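Local structure of MAU2 chromatid cohesion factor homolog (Saccharomyces cerevisiae, 4XDN) at residues 159-162 and 163-167; 230-234 and 235-239; 246-250 and 251-255; 365-368 and 369-373. The protein forms a complex with SCC2 that is required for the association of cohesin with chromosomes, and so takes part in sister chromatid cohesion. All coordinates share one frame; numbering follows the deposited sequence.

Interaction 1 (159-162 and 163-167); sequences ELVQ and YMVNL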
loop_
_atom_site.group_PDB
_atom_site.type_symbol
_atom_site.label_atom_id
_atom_site.label_comp_id
_atom_site.label_asym_id
_atom_site.label_seq_id
_atom_site.Cartn_x
_atom_site.Cartn_y
_atom_site.Cartn_z
ATOM N N GLU A 159 -19.380 22.879 -0.455
ATOM C CA GLU A 159 -20.414 23.855 -0.775
ATOM C C GLU A 159 -21.524 23.197 -1.585
ATOM O O GLU A 159 -22.709 23.437 -1.352
ATOM C CB GLU A 159 -19.818 25.033 -1.548
ATOM C CG GLU A 159 -20.800 26.162 -1.816
ATOM C CD GLU A 159 -20.243 27.207 -2.765
ATOM O OE1 GLU A 159 -19.007 27.241 -2.956
ATOM O OE2 GLU A 159 -21.040 27.988 -3.324
ATOM N N LEU A 160 -21.126 22.357 -2.535
ATOM C CA LEU A 160 -22.070 21.660 -3.397
ATOM C C LEU A 160 -22.944 20.694 -2.597
ATOM O O LEU A 160 -24.163 20.658 -2.772
ATOM C CB LEU A 160 -21.317 20.906 -4.495
ATOM C CG LEU A 160 -22.168 20.248 -5.583
ATOM C CD1 LEU A 160 -22.816 21.294 -6.475
ATOM C CD2 LEU A 160 -21.332 19.279 -6.409
ATOM N N VAL A 161 -22.314 19.919 -1.718
ATOM C CA VAL A 161 -23.022 18.945 -0.890
ATOM C C VAL A 161 -24.035 19.635 0.017
ATOM O O VAL A 161 -25.171 19.182 0.144
ATOM C CB VAL A 161 -22.036 18.119 -0.024
ATOM C CG1 VAL A 161 -22.779 17.289 1.027
ATOM C CG2 VAL A 161 -21.192 17.212 -0.907
ATOM N N GLN A 162 -23.611 20.725 0.648
ATOM C CA GLN A 162 -24.477 21.494 1.533
ATOM C C GLN A 162 -25.731 21.954 0.801
ATOM O O GLN A 162 -26.829 21.942 1.357
ATOM C CB GLN A 162 -23.721 22.702 2.094
ATOM C CG GLN A 162 -24.574 23.682 2.900
ATOM C CD GLN A 162 -25.084 23.091 4.199
ATOM O OE1 GLN A 162 -26.094 22.386 4.227
ATOM N NE2 GLN A 162 -24.388 23.384 5.289
ATOM N N TYR A 163 -25.560 22.359 -0.452
ATOM C CA TYR A 163 -26.668 22.874 -1.243
ATOM C C TYR A 163 -27.628 21.753 -1.627
ATOM O O TYR A 163 -28.842 21.942 -1.642
ATOM C CB TYR A 163 -26.136 23.593 -2.491
ATOM C CG TYR A 163 -26.876 23.286 -3.774
ATOM C CD1 TYR A 163 -28.138 23.810 -4.019
ATOM C CD2 TYR A 163 -26.299 22.489 -4.751
ATOM C CE1 TYR A 163 -28.810 23.532 -5.196
ATOM C CE2 TYR A 163 -26.962 22.205 -5.929
ATOM C CZ TYR A 163 -28.217 22.730 -6.147
ATOM O OH TYR A 163 -28.874 22.450 -7.321
ATOM N N MET A 164 -27.085 20.575 -1.911
ATOM C CA MET A 164 -27.892 19.472 -2.421
ATOM C C MET A 164 -28.663 18.725 -1.339
ATOM O O MET A 164 -29.777 18.258 -1.586
ATOM C CB MET A 164 -27.004 18.496 -3.182
ATOM C CG MET A 164 -26.440 19.090 -4.451
ATOM S SD MET A 164 -25.094 18.130 -5.146
ATOM C CE MET A 164 -25.862 16.531 -5.235
ATOM N N VAL A 165 -28.083 18.599 -0.149
ATOM C CA VAL A 165 -28.786 17.939 0.946
ATOM C C VAL A 165 -30.041 18.722 1.330
ATOM O O VAL A 165 -30.961 18.164 1.926
ATOM C CB VAL A 165 -27.893 17.764 2.198
ATOM C CG1 VAL A 165 -26.749 16.807 1.902
ATOM C CG2 VAL A 165 -27.371 19.110 2.695
ATOM N N ASN A 166 -30.079 20.006 0.978
ATOM C CA ASN A 166 -31.244 20.844 1.265
ATOM C C ASN A 166 -32.392 20.615 0.284
ATOM O O ASN A 166 -33.487 21.144 0.470
ATOM C CB ASN A 166 -30.855 22.323 1.257
ATOM C CG ASN A 166 -30.274 22.780 2.581
ATOM O OD1 ASN A 166 -30.995 22.921 3.570
ATOM N ND2 ASN A 166 -28.970 23.021 2.606
ATOM N N LEU A 167 -32.135 19.833 -0.759
ATOM C CA LEU A 167 -33.178 19.430 -1.696
ATOM C C LEU A 167 -33.771 18.101 -1.243
ATOM O O LEU A 167 -33.044 17.118 -1.081
ATOM C CB LEU A 167 -32.615 19.312 -3.114
ATOM C CG LEU A 167 -31.982 20.586 -3.682
ATOM C CD1 LEU A 167 -31.078 20.256 -4.855
ATOM C CD2 LEU A 167 -33.056 21.581 -4.098
#
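Tyr-163, Met-164 and Val-165 each send a backbone N-H back one helical turn, to the carbonyls of Glu-159, Leu-160 and Val-161. The bond from Val-165 N to Val-161 O is the straightest of the three, 3.0 Å long with an N-H...O angle of 165°. Met-164 N to Leu-160 O, also 3.0 Å, is more bent.

The next carbonyl in line, that of Gln-162, is taken by a side chain. Asn-166 ND2 donates to Gln-162 O at 2.7 Å, and the bond is bent to 135°, with the oxygen lying somewhat out of the Asn-166 amide plane. Asn-166 reaches it because its CG stands beside its own backbone N (chi1 -84°), which carries the amide back to the preceding turn. The amide of Gln-162 comes near as well: its OE1 is 3.8 Å from Val-165 CG2.

The apolar contacts also follow the helical spacing. Leu-160 sets CG 3.6 Å from Met-164 SD, and both its methyls lie further from that sulfur. Its CD1 is 4.1 Å from Tyr-163 CD2, a light touch on the ring. Val-161 and Val-165 meet through their CG1 methyls, 4.1 Å apart.

All this is the C-terminal end of helix 147-165. The side chains of Leu-160 and the buried Met-164 pack on Leu-137 and Met-130, respectively, of helix 126-144 and on Phe-179 and Trp-175, respectively, of helix 170-189, while Gln-173 of the latter helix binds the carbonyls of Val-165 and Leu-167.

Interaction 2 (230-234 and 235-239); sequences FPIPE and DALQE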
loop_
_atom_site.group_PDB
_atom_site.type_symbol
_atom_site.label_atom_id
_atom_site.label_comp_id
_atom_site.label_asym_id
_atom_site.label_seq_id
_atom_site.Cartn_x
_atom_site.Cartn_y
_atom_site.Cartn_z
ATOM N N PHE A 230 -3.842 2.942 10.389
ATOM C CA PHE A 230 -4.685 3.412 11.481
ATOM C C PHE A 230 -5.492 2.246 12.033
ATOM O O PHE A 230 -5.846 1.332 11.287
ATOM C CB PHE A 230 -5.635 4.521 11.018
ATOM C CG PHE A 230 -4.960 5.834 10.732
ATOM C CD1 PHE A 230 -3.938 6.302 11.540
ATOM C CD2 PHE A 230 -5.361 6.608 9.654
ATOM C CE1 PHE A 230 -3.324 7.510 11.277
ATOM C CE2 PHE A 230 -4.752 7.819 9.386
ATOM C CZ PHE A 230 -3.732 8.272 10.200
ATOM N N PRO A 231 -5.779 2.263 13.345
ATOM C CA PRO A 231 -6.697 1.263 13.897
ATOM C C PRO A 231 -8.051 1.298 13.200
ATOM O O PRO A 231 -8.585 2.382 12.965
ATOM C CB PRO A 231 -6.829 1.679 15.364
ATOM C CG PRO A 231 -5.570 2.402 15.663
ATOM C CD PRO A 231 -5.197 3.114 14.398
ATOM N N ILE A 232 -8.593 0.132 12.871
ATOM C CA ILE A 232 -9.897 0.063 12.228
ATOM C C ILE A 232 -10.995 -0.021 13.291
ATOM O O ILE A 232 -10.986 -0.936 14.113
ATOM C CB ILE A 232 -10.007 -1.145 11.279
ATOM C CG1 ILE A 232 -8.822 -1.168 10.309
ATOM C CG2 ILE A 232 -11.326 -1.090 10.512
ATOM C CD1 ILE A 232 -8.762 -2.399 9.431
ATOM N N PRO A 233 -11.940 0.938 13.286
ATOM C CA PRO A 233 -13.056 0.867 14.240
ATOM C C PRO A 233 -13.850 -0.428 14.114
ATOM O O PRO A 233 -13.897 -1.025 13.037
ATOM C CB PRO A 233 -13.920 2.074 13.860
ATOM C CG PRO A 233 -12.980 3.028 13.238
ATOM C CD PRO A 233 -11.984 2.183 12.497
ATOM N N GLU A 234 -14.475 -0.846 15.208
ATOM C CA GLU A 234 -15.183 -2.120 15.255
ATOM C C GLU A 234 -16.331 -2.177 14.251
ATOM O O GLU A 234 -16.536 -3.194 13.592
ATOM C CB GLU A 234 -15.713 -2.374 16.670
ATOM C CG GLU A 234 -16.367 -3.734 16.859
ATOM C CD GLU A 234 -15.428 -4.882 16.541
ATOM O OE1 GLU A 234 -14.217 -4.762 16.828
ATOM O OE2 GLU A 234 -15.900 -5.900 15.996
ATOM N N ASP A 235 -17.078 -1.083 14.137
ATOM C CA ASP A 235 -18.241 -1.054 13.257
ATOM C C ASP A 235 -17.835 -1.207 11.791
ATOM O O ASP A 235 -18.533 -1.860 11.016
ATOM C CB ASP A 235 -19.037 0.242 13.456
ATOM C CG ASP A 235 -18.179 1.482 13.323
ATOM O OD1 ASP A 235 -17.022 1.457 13.788
ATOM O OD2 ASP A 235 -18.664 2.483 12.755
ATOM N N ALA A 236 -16.708 -0.612 11.415
ATOM C CA ALA A 236 -16.178 -0.764 10.065
ATOM C C ALA A 236 -15.755 -2.209 9.822
ATOM O O ALA A 236 -15.915 -2.740 8.723
ATOM C CB ALA A 236 -15.003 0.174 9.843
ATOM N N LEU A 237 -15.212 -2.835 10.861
ATOM C CA LEU A 237 -14.787 -4.229 10.791
ATOM C C LEU A 237 -15.990 -5.147 10.597
ATOM O O LEU A 237 -15.965 -6.045 9.758
ATOM C CB LEU A 237 -14.023 -4.620 12.062
ATOM C CG LEU A 237 -12.631 -5.235 11.900
ATOM C CD1 LEU A 237 -11.698 -4.302 11.145
ATOM C CD2 LEU A 237 -12.050 -5.568 13.268
ATOM N N GLN A 238 -17.040 -4.919 11.381
ATOM C CA GLN A 238 -18.260 -5.708 11.266
ATOM C C GLN A 238 -18.938 -5.447 9.927
ATOM O O GLN A 238 -19.502 -6.355 9.318
ATOM C CB GLN A 238 -19.222 -5.390 12.412
ATOM C CG GLN A 238 -18.720 -5.826 13.781
ATOM C CD GLN A 238 -19.709 -5.514 14.889
ATOM O OE1 GLN A 238 -20.860 -5.162 14.629
ATOM N NE2 GLN A 238 -19.262 -5.639 16.135
ATOM N N GLU A 239 -18.879 -4.199 9.473
ATOM C CA GLU A 239 -19.461 -3.826 8.192
ATOM C C GLU A 239 -18.736 -4.555 7.066
ATOM O O GLU A 239 -19.355 -4.986 6.094
ATOM C CB GLU A 239 -19.387 -2.313 7.982
ATOM C CG GLU A 239 -20.222 -1.803 6.818
ATOM C CD GLU A 239 -21.716 -1.886 7.084
ATOM O OE1 GLU A 239 -22.123 -1.801 8.260
ATOM O OE2 GLU A 239 -22.484 -2.036 6.110
#
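Ile-232 and Leu-237 meet at about a right angle, with Ile-232 CG2 only 3.3 Å from Leu-237 CD1, tighter than ordinary carbon-carbon contact. The same methyl lies 3.9 Å from Ala-236 CB, which brings it against two residues of the first turn. A chi1 of -51° puts CG1 of Ile-232 beside the backbone N and leaves CG2 anti to it, over that turn. Pro-233 occupies the N-cap position, where its carbonyl accepts from Leu-237 N at 3.1 Å; its ring packs on Tyr-221 of helix 212-228.

The other side is looser and polar. Glu-234 and Gln-238, both exposed, are one turn apart: Gln-238 NE2 makes a weak bond to Glu-234 OE2 at 3.4 Å, with the carboxylate and amide planes 64° apart. Arg-241 adds a long, weak ion pair to the same oxygen. Beneath them the backbone is firmer, Gln-238 N reaching Glu-234 O at 2.8 Å with an angle of 162°.

The start of helix 234-241 rests on apolar packing and main-chain bonds, with weak polar links at its surface. Glu-234 and Asp-235 also put two acidic side chains in its first turn, where negative charge would suit the helix dipole.

Interaction 3 (246-250 and 251-255); sequences HTVGP and ELYAW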
loop_
_atom_site.group_PDB
_atom_site.type_symbol
_atom_site.label_atom_id
_atom_site.label_comp_id
_atom_site.label_asym_id
_atom_site.label_seq_id
_atom_site.Cartn_x
_atom_site.Cartn_y
_atom_site.Cartn_z
ATOM N N HIS A 246 -23.587 -11.354 -3.180
ATOM C CA HIS A 246 -24.659 -11.262 -4.164
ATOM C C HIS A 246 -25.298 -9.875 -4.217
ATOM O O HIS A 246 -26.054 -9.571 -5.140
ATOM C CB HIS A 246 -25.716 -12.323 -3.869
ATOM C CG HIS A 246 -25.207 -13.724 -3.999
ATOM N ND1 HIS A 246 -25.376 -14.674 -3.015
ATOM C CD2 HIS A 246 -24.525 -14.334 -4.998
ATOM C CE1 HIS A 246 -24.823 -15.809 -3.402
ATOM N NE2 HIS A 246 -24.300 -15.630 -4.603
ATOM N N THR A 247 -24.992 -9.038 -3.230
ATOM C CA THR A 247 -25.451 -7.653 -3.230
ATOM C C THR A 247 -24.388 -6.757 -3.856
ATOM O O THR A 247 -24.702 -5.788 -4.546
ATOM C CB THR A 247 -25.760 -7.149 -1.801
ATOM O OG1 THR A 247 -26.836 -7.911 -1.241
ATOM C CG2 THR A 247 -26.152 -5.675 -1.813
ATOM N N VAL A 248 -23.128 -7.098 -3.614
ATOM C CA VAL A 248 -22.016 -6.224 -3.962
ATOM C C VAL A 248 -21.360 -6.635 -5.284
ATOM O O VAL A 248 -20.718 -5.818 -5.945
ATOM C CB VAL A 248 -20.972 -6.211 -2.810
ATOM C CG1 VAL A 248 -19.829 -7.205 -3.060
ATOM C CG2 VAL A 248 -20.444 -4.805 -2.590
ATOM N N GLY A 249 -21.536 -7.893 -5.671
ATOM C CA GLY A 249 -20.942 -8.412 -6.890
ATOM C C GLY A 249 -19.575 -9.033 -6.642
ATOM O O GLY A 249 -18.917 -8.714 -5.651
ATOM N N PRO A 250 -19.135 -9.919 -7.549
ATOM C CA PRO A 250 -17.886 -10.671 -7.364
ATOM C C PRO A 250 -16.628 -9.799 -7.370
ATOM O O PRO A 250 -15.655 -10.139 -6.696
ATOM C CB PRO A 250 -17.883 -11.637 -8.553
ATOM C CG PRO A 250 -18.731 -10.986 -9.580
ATOM C CD PRO A 250 -19.787 -10.241 -8.830
ATOM N N GLU A 251 -16.643 -8.695 -8.111
ATOM C CA GLU A 251 -15.485 -7.808 -8.161
ATOM C C GLU A 251 -15.226 -7.163 -6.800
ATOM O O GLU A 251 -14.126 -7.265 -6.255
ATOM C CB GLU A 251 -15.672 -6.726 -9.225
ATOM C CG GLU A 251 -15.582 -7.236 -10.659
ATOM C CD GLU A 251 -16.844 -7.948 -11.120
ATOM O OE1 GLU A 251 -17.955 -7.495 -10.768
ATOM O OE2 GLU A 251 -16.722 -8.961 -11.839
ATOM N N LEU A 252 -16.243 -6.506 -6.251
ATOM C CA LEU A 252 -16.094 -5.816 -4.976
ATOM C C LEU A 252 -15.883 -6.797 -3.826
ATOM O O LEU A 252 -15.225 -6.468 -2.841
ATOM C CB LEU A 252 -17.316 -4.937 -4.695
ATOM C CG LEU A 252 -17.477 -3.698 -5.585
ATOM C CD1 LEU A 252 -18.791 -2.987 -5.275
ATOM C CD2 LEU A 252 -16.303 -2.741 -5.423
ATOM N N TYR A 253 -16.432 -8.002 -3.946
ATOM C CA TYR A 253 -16.258 -8.999 -2.897
ATOM C C TYR A 253 -14.817 -9.508 -2.877
ATOM O O TYR A 253 -14.277 -9.816 -1.817
ATOM C CB TYR A 253 -17.224 -10.169 -3.077
ATOM C CG TYR A 253 -17.347 -11.021 -1.833
ATOM C CD1 TYR A 253 -18.191 -10.648 -0.795
ATOM C CD2 TYR A 253 -16.608 -12.190 -1.690
ATOM C CE1 TYR A 253 -18.302 -11.421 0.348
ATOM C CE2 TYR A 253 -16.712 -12.966 -0.550
ATOM C CZ TYR A 253 -17.560 -12.576 0.466
ATOM O OH TYR A 253 -17.671 -13.345 1.602
ATOM N N ALA A 254 -14.195 -9.596 -4.049
ATOM C CA ALA A 254 -12.787 -9.970 -4.131
ATOM C C ALA A 254 -11.944 -8.946 -3.380
ATOM O O ALA A 254 -10.943 -9.286 -2.750
ATOM C CB ALA A 254 -12.341 -10.073 -5.579
ATOM N N TRP A 255 -12.370 -7.689 -3.454
ATOM C CA TRP A 255 -11.699 -6.598 -2.760
ATOM C C TRP A 255 -11.882 -6.753 -1.257
ATOM O O TRP A 255 -10.959 -6.512 -0.483
ATOM C CB TRP A 255 -12.251 -5.251 -3.238
ATOM C CG TRP A 255 -11.505 -4.051 -2.743
ATOM C CD1 TRP A 255 -10.271 -4.027 -2.166
ATOM C CD2 TRP A 255 -11.956 -2.690 -2.785
ATOM N NE1 TRP A 255 -9.923 -2.736 -1.847
ATOM C CE2 TRP A 255 -10.941 -1.897 -2.217
ATOM C CE3 TRP A 255 -13.119 -2.067 -3.252
ATOM C CZ2 TRP A 255 -11.052 -0.512 -2.101
ATOM C CZ3 TRP A 255 -13.228 -0.691 -3.135
ATOM C CH2 TRP A 255 -12.201 0.071 -2.564
HETATM O O HOH W 1 -18.634 -6.152 -8.037
#
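The Tyr-253 ring has Val-248 CG1 at its edge, near the ring plane, and the indole of Trp-255 has Leu-252 CD2 at its edge, in plane. Val-248 also touches the base of the tyrosine, CG1 lying 3.9 Å from Tyr-253 CB. Its other methyl, CG2, comes 3.6 Å from Leu-252 CD1, the two side chains crossing at a slant.

Between these residues the chain turns from helix 245-248 into helix 250-266. Gly-249, with positive phi (92°), leaves the first helix and is also the N-cap of the second; its carbonyl accepts from Tyr-253 N at 3.1 Å. Pro-250 takes the first helical position, where no N-H is needed, and its O accepts from Ala-254 N at 3.1 Å.

A water ties the junction together. It donates to Val-248 O at 3.0 Å, an oxygen that has a second donor in Gln-212 NE2. Its other hydrogen goes to Glu-251 OE1, and it accepts from Leu-252 N at 3.0 Å. The Glu-251 carboxylate reaches the water by a bend at chi2 (78°) that also lays it beside the Pro-250 ring. Close by, Trp-255 NE1 donates to Asn-223 of helix 212-228.

Interaction 4 (365-368 and 369-373); sequences GGVS and MNELD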
loop_
_atom_site.group_PDB
_atom_site.type_symbol
_atom_site.label_atom_id
_atom_site.label_comp_id
_atom_site.label_asym_id
_atom_site.label_seq_id
_atom_site.Cartn_x
_atom_site.Cartn_y
_atom_site.Cartn_z
ATOM N N GLY A 365 -8.359 -3.420 -24.609
ATOM C CA GLY A 365 -8.497 -1.981 -24.484
ATOM C C GLY A 365 -9.919 -1.751 -23.991
ATOM O O GLY A 365 -10.425 -2.594 -23.253
ATOM N N GLY A 366 -10.584 -0.654 -24.355
ATOM C CA GLY A 366 -10.007 0.479 -25.057
ATOM C C GLY A 366 -9.716 1.554 -24.034
ATOM O O GLY A 366 -10.562 2.398 -23.739
ATOM N N VAL A 367 -8.514 1.494 -23.473
ATOM C CA VAL A 367 -8.095 2.417 -22.431
ATOM C C VAL A 367 -6.848 3.162 -22.868
ATOM O O VAL A 367 -6.116 2.707 -23.748
ATOM C CB VAL A 367 -7.817 1.684 -21.111
ATOM C CG1 VAL A 367 -9.107 1.129 -20.538
ATOM C CG2 VAL A 367 -6.793 0.567 -21.320
ATOM N N SER A 368 -6.615 4.310 -22.248
ATOM C CA SER A 368 -5.457 5.126 -22.566
ATOM C C SER A 368 -4.168 4.335 -22.410
ATOM O O SER A 368 -4.060 3.460 -21.545
ATOM C CB SER A 368 -5.417 6.363 -21.668
ATOM O OG SER A 368 -4.305 7.180 -21.979
ATOM N N MET A 369 -3.196 4.633 -23.265
ATOM C CA MET A 369 -1.851 4.113 -23.092
ATOM C C MET A 369 -1.370 4.436 -21.681
ATOM O O MET A 369 -0.667 3.647 -21.054
ATOM C CB MET A 369 -0.909 4.715 -24.135
ATOM C CG MET A 369 0.566 4.353 -23.958
ATOM S SD MET A 369 1.648 5.520 -24.799
ATOM C CE MET A 369 1.436 6.975 -23.771
ATOM N N ASN A 370 -1.765 5.605 -21.187
ATOM C CA ASN A 370 -1.327 6.070 -19.880
ATOM C C ASN A 370 -1.944 5.266 -18.735
ATOM O O ASN A 370 -1.371 5.186 -17.651
ATOM C CB ASN A 370 -1.650 7.554 -19.724
ATOM C CG ASN A 370 -0.887 8.418 -20.714
ATOM O OD1 ASN A 370 0.336 8.537 -20.637
ATOM N ND2 ASN A 370 -1.609 9.029 -21.648
ATOM N N GLU A 371 -3.107 4.671 -18.976
ATOM C CA GLU A 371 -3.692 3.747 -18.013
ATOM C C GLU A 371 -2.854 2.475 -17.956
ATOM O O GLU A 371 -2.553 1.967 -16.877
ATOM C CB GLU A 371 -5.144 3.419 -18.373
ATOM C CG GLU A 371 -5.768 2.304 -17.533
ATOM C CD GLU A 371 -5.723 2.584 -16.037
ATOM O OE1 GLU A 371 -5.743 3.771 -15.645
ATOM O OE2 GLU A 371 -5.668 1.612 -15.252
ATOM N N LEU A 372 -2.476 1.962 -19.123
ATOM C CA LEU A 372 -1.625 0.784 -19.185
ATOM C C LEU A 372 -0.267 1.094 -18.568
ATOM O O LEU A 372 0.348 0.236 -17.938
ATOM C CB LEU A 372 -1.454 0.307 -20.627
ATOM C CG LEU A 372 -2.731 0.010 -21.418
ATOM C CD1 LEU A 372 -2.376 -0.572 -22.780
ATOM C CD2 LEU A 372 -3.664 -0.927 -20.664
ATOM N N ASP A 373 0.187 2.331 -18.748
ATOM C CA ASP A 373 1.465 2.771 -18.203
ATOM C C ASP A 373 1.468 2.695 -16.677
ATOM O O ASP A 373 2.442 2.250 -16.072
ATOM C CB ASP A 373 1.774 4.199 -18.661
ATOM C CG ASP A 373 3.096 4.713 -18.122
ATOM O OD1 ASP A 373 4.029 3.902 -17.955
ATOM O OD2 ASP A 373 3.203 5.931 -17.866
#
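Ser-368 holds the first turn of helix 369-398 through both its hydroxyl and its carbonyl. Its OG accepts from Asn-370 N at 3.1 Å with an angle of 150°, the capping bond. The Asn-370 side chain adds a second donor, ND2 to the same OG at 3.3 Å, although the oxygen sits somewhat out of the amide plane. A chi1 of -179° sets the hydroxyl anti to the backbone N and beside the carbonyl carbon, near the first amide groups of the helix. The same OG is also hydrogen-bonded to Glu-98 OE2 of helix 81-98, and the Asn-370 amide in turn binds Tyr-60.

Among the main-chain bonds, Leu-372 N reaches Ser-368 O at 3.3 Å and is nearly straight at 163°, while Glu-371 N makes a shorter but weak, more bent bond to that oxygen.

The apolar contact comes from Val-367, just before the cap. Its CG2 meets Leu-372 CD2 at 3.5 Å, the two side chains crossing at about a right angle, and its CB lies 4.2 Å from Glu-371 CG.

Further along, both carboxylate oxygens of Asp-373 bind backbone of the other protein chain, on which Met-369 and Leu-372 also pack. The arrangement is a serine N-cap with a hydrophobic staple, Val-367 (N') against Leu-372 (N4).

Overall arrangement
The four contacts follow one another along the chain, all within the part that belongs to the cohesin loading factor family, and each lies at a helix end or junction. Interaction 1 is at the C-terminal end of helix 147-165, interactions 2 and 4 at the starts of helices 234-241 and 369-398, and interaction 3 where helix 245-248 passes into helix 250-266. None touches another. Interactions 2 and 3 are the closest pair, their centres about 19 Å apart, and both pack on helix 212-228; interaction 4 lies about 35 Å from interactions 1 and 2, centre to centre. In this largely helical protein they mark separate turns, and residues of interactions 3 and 4 also meet the other protein chain.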